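Neurogenic locus protein delta (Drosophila melanogaster, PDB 7ALK) acts as a ligand for the Notch receptor, needed to separate neural from epidermal cell lineages, and is seen here as its C2, DSL and first EGF domains. Local coordinates at residues 205-217 / 221-235. Numbering follows the deposited sequence.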
loop_
_atom_site.group_PDB
_atom_site.type_symbol
_atom_site.label_atom_id
_atom_site.label_comp_id
_atom_site.label_asym_id
_atom_site.label_seq_id
_atom_site.Cartn_x
_atom_site.Cartn_y
_atom_site.Cartn_z
ATOM N N HIS A 205 12.525 10.615 -29.843
ATOM C CA HIS A 205 13.263 9.649 -30.637
ATOM C C HIS A 205 14.227 10.313 -31.608
ATOM O O HIS A 205 14.889 9.614 -32.381
ATOM C CB HIS A 205 12.282 8.764 -31.409
ATOM C CG HIS A 205 11.247 9.536 -32.170
ATOM N ND1 HIS A 205 10.241 10.243 -31.547
ATOM C CD2 HIS A 205 11.071 9.721 -33.499
ATOM C CE1 HIS A 205 9.486 10.827 -32.462
ATOM N NE2 HIS A 205 9.968 10.526 -33.654
ATOM N N ILE A 206 14.319 11.635 -31.584
ATOM C CA ILE A 206 15.129 12.408 -32.521
ATOM C C ILE A 206 16.308 12.992 -31.756
ATOM O O ILE A 206 16.104 13.592 -30.696
ATOM C CB ILE A 206 14.310 13.528 -33.190
ATOM C CG1 ILE A 206 13.050 12.954 -33.842
ATOM C CG2 ILE A 206 15.157 14.271 -34.213
ATOM C CD1 ILE A 206 12.099 14.007 -34.365
ATOM N N PRO A 207 17.536 12.840 -32.241
ATOM C CA PRO A 207 18.686 13.439 -31.559
ATOM C C PRO A 207 18.810 14.924 -31.882
ATOM O O PRO A 207 18.148 15.459 -32.772
ATOM C CB PRO A 207 19.883 12.653 -32.112
ATOM C CG PRO A 207 19.293 11.510 -32.910
ATOM C CD PRO A 207 17.951 11.981 -33.358
ATOM N N LYS A 208 19.686 15.588 -31.131
ATOM C CA LYS A 208 20.001 16.996 -31.341
ATOM C C LYS A 208 21.461 17.112 -31.753
ATOM O O LYS A 208 22.359 16.766 -30.976
ATOM C CB LYS A 208 19.724 17.823 -30.084
ATOM C CG LYS A 208 18.247 17.985 -29.763
ATOM C CD LYS A 208 18.026 19.026 -28.675
ATOM C CE LYS A 208 18.513 20.397 -29.118
ATOM N NZ LYS A 208 18.242 21.448 -28.097
ATOM N N CYS A 209 21.693 17.599 -32.969
ATOM C CA CYS A 209 23.039 17.702 -33.507
ATOM C C CYS A 209 23.790 18.863 -32.853
ATOM O O CYS A 209 23.290 19.544 -31.953
ATOM C CB CYS A 209 22.986 17.872 -35.022
ATOM S SG CYS A 209 22.885 16.331 -35.966
ATOM N N ALA A 210 25.013 19.091 -33.324
ATOM C CA ALA A 210 25.854 20.152 -32.797
ATOM C C ALA A 210 25.465 21.496 -33.413
ATOM O O ALA A 210 24.597 21.587 -34.286
ATOM C CB ALA A 210 27.327 19.835 -33.048
ATOM N N LYS A 211 26.124 22.558 -32.948
ATOM C CA LYS A 211 25.849 23.909 -33.424
ATOM C C LYS A 211 26.179 24.054 -34.904
ATOM O O LYS A 211 27.337 24.272 -35.273
ATOM C CB LYS A 211 26.635 24.937 -32.606
ATOM C CG LYS A 211 25.802 26.117 -32.124
ATOM C CD LYS A 211 24.832 25.705 -31.030
ATOM C CE LYS A 211 24.006 26.890 -30.560
ATOM N NZ LYS A 211 23.134 27.419 -31.646
ATOM N N GLY A 212 25.162 23.936 -35.753
ATOM C CA GLY A 212 25.342 24.087 -37.182
ATOM C C GLY A 212 24.923 22.859 -37.961
ATOM O O GLY A 212 23.736 22.527 -38.022
ATOM N N CYS A 213 25.898 22.187 -38.576
ATOM C CA CYS A 213 25.678 20.934 -39.290
ATOM C C CYS A 213 24.703 21.054 -40.452
ATOM O O CYS A 213 23.530 20.683 -40.333
ATOM C CB CYS A 213 25.193 19.858 -38.324
ATOM S SG CYS A 213 26.435 19.408 -37.123
ATOM N N GLU A 214 25.189 21.556 -41.580
ATOM C CA GLU A 214 24.462 21.506 -42.836
ATOM C C GLU A 214 24.804 20.203 -43.547
ATOM O O GLU A 214 25.944 19.736 -43.480
ATOM C CB GLU A 214 24.834 22.709 -43.700
ATOM C CG GLU A 214 24.681 24.030 -42.964
ATOM C CD GLU A 214 25.449 25.164 -43.610
ATOM O OE1 GLU A 214 26.111 24.928 -44.642
ATOM O OE2 GLU A 214 25.399 26.294 -43.075
ATOM N N HIS A 215 23.801 19.603 -44.196
ATOM C CA HIS A 215 23.930 18.312 -44.875
ATOM C C HIS A 215 24.143 17.168 -43.885
ATOM O O HIS A 215 23.537 16.101 -44.030
ATOM C CB HIS A 215 25.065 18.340 -45.906
ATOM C CG HIS A 215 24.679 18.955 -47.215
ATOM N ND1 HIS A 215 24.953 20.269 -47.530
ATOM C CD2 HIS A 215 24.036 18.437 -48.290
ATOM C CE1 HIS A 215 24.495 20.534 -48.740
ATOM N NE2 HIS A 215 23.935 19.440 -49.224
ATOM N N GLY A 216 24.995 17.372 -42.883
ATOM C CA GLY A 216 25.197 16.355 -41.870
ATOM C C GLY A 216 23.977 16.183 -40.984
ATOM O O GLY A 216 23.227 17.123 -40.723
ATOM N N HIS A 217 23.784 14.953 -40.511
ATOM C CA HIS A 217 22.601 14.576 -39.748
ATOM C C HIS A 217 23.020 13.932 -38.430
ATOM O O HIS A 217 24.206 13.711 -38.167
ATOM C CB HIS A 217 21.707 13.632 -40.560
ATOM C CG HIS A 217 22.447 12.491 -41.184
ATOM N ND1 HIS A 217 23.154 12.618 -42.360
ATOM C CD2 HIS A 217 22.593 11.203 -40.793
ATOM C CE1 HIS A 217 23.702 11.457 -42.669
ATOM N NE2 HIS A 217 23.378 10.582 -41.735
ATOM N N PRO A 221 22.998 12.197 -30.326
ATOM C CA PRO A 221 23.001 13.635 -30.027
ATOM C C PRO A 221 24.406 14.224 -30.054
ATOM O O PRO A 221 25.381 13.579 -29.663
ATOM C CB PRO A 221 22.385 13.712 -28.625
ATOM C CG PRO A 221 22.458 12.315 -28.084
ATOM C CD PRO A 221 22.318 11.427 -29.272
ATOM N N ASN A 222 24.493 15.468 -30.532
ATOM C CA ASN A 222 25.736 16.239 -30.578
ATOM C C ASN A 222 26.813 15.515 -31.392
ATOM O O ASN A 222 27.926 15.263 -30.928
ATOM C CB ASN A 222 26.229 16.566 -29.164
ATOM C CG ASN A 222 25.351 17.591 -28.466
ATOM O OD1 ASN A 222 24.657 18.376 -29.114
ATOM N ND2 ASN A 222 25.379 17.590 -27.137
ATOM N N GLN A 223 26.452 15.190 -32.631
ATOM C CA GLN A 223 27.366 14.592 -33.594
ATOM C C GLN A 223 26.747 14.742 -34.973
ATOM O O GLN A 223 25.524 14.842 -35.105
ATOM C CB GLN A 223 27.643 13.117 -33.288
ATOM C CG GLN A 223 26.613 12.166 -33.872
ATOM C CD GLN A 223 26.919 10.715 -33.574
ATOM O OE1 GLN A 223 26.284 9.812 -34.118
ATOM N NE2 GLN A 223 27.898 10.480 -32.706
ATOM N N CYS A 224 27.595 14.751 -35.999
ATOM C CA CYS A 224 27.134 15.010 -37.358
ATOM C C CYS A 224 27.946 14.178 -38.337
ATOM O O CYS A 224 29.164 14.349 -38.442
ATOM C CB CYS A 224 27.231 16.504 -37.685
ATOM S SG CYS A 224 26.020 17.464 -36.748
ATOM N N VAL A 225 27.267 13.282 -39.047
ATOM C CA VAL A 225 27.906 12.386 -40.004
ATOM C C VAL A 225 27.872 13.044 -41.377
ATOM O O VAL A 225 26.799 13.386 -41.886
ATOM C CB VAL A 225 27.214 11.015 -40.028
ATOM C CG1 VAL A 225 27.858 10.109 -41.065
ATOM C CG2 VAL A 225 27.259 10.375 -38.647
ATOM N N CYS A 226 29.045 13.218 -41.979
ATOM C CA CYS A 226 29.151 13.902 -43.258
ATOM C C CYS A 226 28.769 12.976 -44.407
ATOM O O CYS A 226 28.901 11.752 -44.321
ATOM C CB CYS A 226 30.571 14.427 -43.470
ATOM S SG CYS A 226 31.210 15.418 -42.101
ATOM N N GLN A 227 28.294 13.579 -45.492
ATOM C CA GLN A 227 27.948 12.861 -46.705
ATOM C C GLN A 227 29.079 13.006 -47.723
ATOM O O GLN A 227 30.152 13.540 -47.423
ATOM C CB GLN A 227 26.611 13.365 -47.251
ATOM C CG GLN A 227 25.426 13.088 -46.337
ATOM C CD GLN A 227 24.093 13.356 -47.008
ATOM O OE1 GLN A 227 24.039 13.817 -48.148
ATOM N NE2 GLN A 227 23.006 13.064 -46.302
ATOM N N LEU A 228 28.841 12.530 -48.943
ATOM C CA LEU A 228 29.871 12.541 -49.974
ATOM C C LEU A 228 30.115 13.965 -50.462
ATOM O O LEU A 228 29.186 14.644 -50.910
ATOM C CB LEU A 228 29.462 11.639 -51.135
ATOM C CG LEU A 228 29.020 10.221 -50.767
ATOM C CD1 LEU A 228 28.660 9.429 -52.014
ATOM C CD2 LEU A 228 30.104 9.510 -49.969
ATOM N N GLY A 229 31.364 14.413 -50.375
ATOM C CA GLY A 229 31.745 15.727 -50.846
ATOM C C GLY A 229 31.818 16.810 -49.793
ATOM O O GLY A 229 32.004 17.980 -50.149
ATOM N N TRP A 230 31.681 16.466 -48.514
ATOM C CA TRP A 230 31.718 17.449 -47.441
ATOM C C TRP A 230 32.554 16.908 -46.292
ATOM O O TRP A 230 32.368 15.763 -45.870
ATOM C CB TRP A 230 30.303 17.794 -46.959
ATOM C CG TRP A 230 29.478 18.498 -47.995
ATOM C CD1 TRP A 230 29.585 19.803 -48.379
ATOM C CD2 TRP A 230 28.421 17.935 -48.782
ATOM N NE1 TRP A 230 28.660 20.088 -49.354
ATOM C CE2 TRP A 230 27.933 18.957 -49.619
ATOM C CE3 TRP A 230 27.839 16.665 -48.858
ATOM C CZ2 TRP A 230 26.892 18.750 -50.522
ATOM C CZ3 TRP A 230 26.805 16.463 -49.756
ATOM C CH2 TRP A 230 26.343 17.500 -50.575
ATOM N N LYS A 231 33.472 17.735 -45.791
ATOM C CA LYS A 231 34.356 17.334 -44.703
ATOM C C LYS A 231 34.212 18.272 -43.511
ATOM O O LYS A 231 33.205 18.974 -43.383
ATOM C CB LYS A 231 35.810 17.303 -45.177
ATOM C CG LYS A 231 36.298 18.619 -45.766
ATOM C CD LYS A 231 37.802 18.781 -45.600
ATOM C CE LYS A 231 38.560 17.631 -46.242
ATOM N NZ LYS A 231 40.025 17.733 -46.001
ATOM N N GLY A 232 35.214 18.291 -42.640
ATOM C CA GLY A 232 35.195 19.164 -41.485
ATOM C C GLY A 232 34.488 18.548 -40.296
ATOM O O GLY A 232 34.218 17.345 -40.229
ATOM N N ALA A 233 34.186 19.412 -39.328
ATOM C CA ALA A 233 33.478 18.993 -38.124
ATOM C C ALA A 233 31.967 19.110 -38.276
ATOM O O ALA A 233 31.233 18.190 -37.895
ATOM C CB ALA A 233 33.948 19.816 -36.922
ATOM N N LEU A 234 31.486 20.223 -38.825
ATOM C CA LEU A 234 30.063 20.439 -39.044
ATOM C C LEU A 234 29.587 19.913 -40.393
ATOM O O LEU A 234 28.431 20.148 -40.759
ATOM C CB LEU A 234 29.730 21.928 -38.925
ATOM C CG LEU A 234 30.056 22.604 -37.592
ATOM C CD1 LEU A 234 29.639 24.067 -37.621
ATOM C CD2 LEU A 234 29.386 21.874 -36.439
ATOM N N CYS A 235 30.450 19.212 -41.132
ATOM C CA CYS A 235 30.107 18.656 -42.443
ATOM C C CYS A 235 29.631 19.751 -43.397
ATOM O O CYS A 235 28.619 19.609 -44.088
ATOM C CB CYS A 235 29.062 17.544 -42.316
ATOM S SG CYS A 235 29.545 16.184 -41.228
#
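His215 and Trp230 stack face to face: the imidazole lies over the six-membered ring of the indole with centroids 3.8 Å apart and planes inclined by 22°. The overlap is offset toward the rims, for His215 NE2 lies over the CZ2-CH2 bond of the indole, 3.3 Å from Trp230 CZ2. In His215 CG is turned anti to the carbonyl carbon (chi1 -82°), which places its ring beside that of Trp230. A serine in place of Trp230 would probably leave the imidazole without its stacking partner and free to turn.

His217, from the same loop, sets one face of its ring over Val225 CB, with His217 NE2 at 4.2 Å from that carbon. Between the same two residues, Val225 N donates to His217 O at 3.2 Å.

Leu234 reaches toward the bend at Lys211-Cys213, and its CD2 lies 3.9 Å from Cys213 SG. That sulfur is joined to Cys224 SG in a disulfide with chi3 of 102°, so the leucine packs against a covalent cross-link between the segments. Cys209 SG, itself bonded to Cys218, sits beside this bridge, 3.4 Å from Cys224 SG, while Cys226 and Cys235 close the third disulfide within 221-235. At the other end Asn222 N donates to Lys208 O. Pro207 CB meets Pro221 CD at 3.9 Å, and both prolines touch Trp199 of strand 199-200, which belongs to the DSL domain.

The pairing Cys209-Cys218, Cys213-Cys224 and Cys226-Cys235 is the first-third, second-fourth, fifth-sixth pattern characteristic of an EGF-like module. With two backbone hydrogen bonds between the segments and no regular strand pairing, the chemistry is consistent with a domain held mainly by its disulfides, supplemented by ring stacking and aliphatic packing.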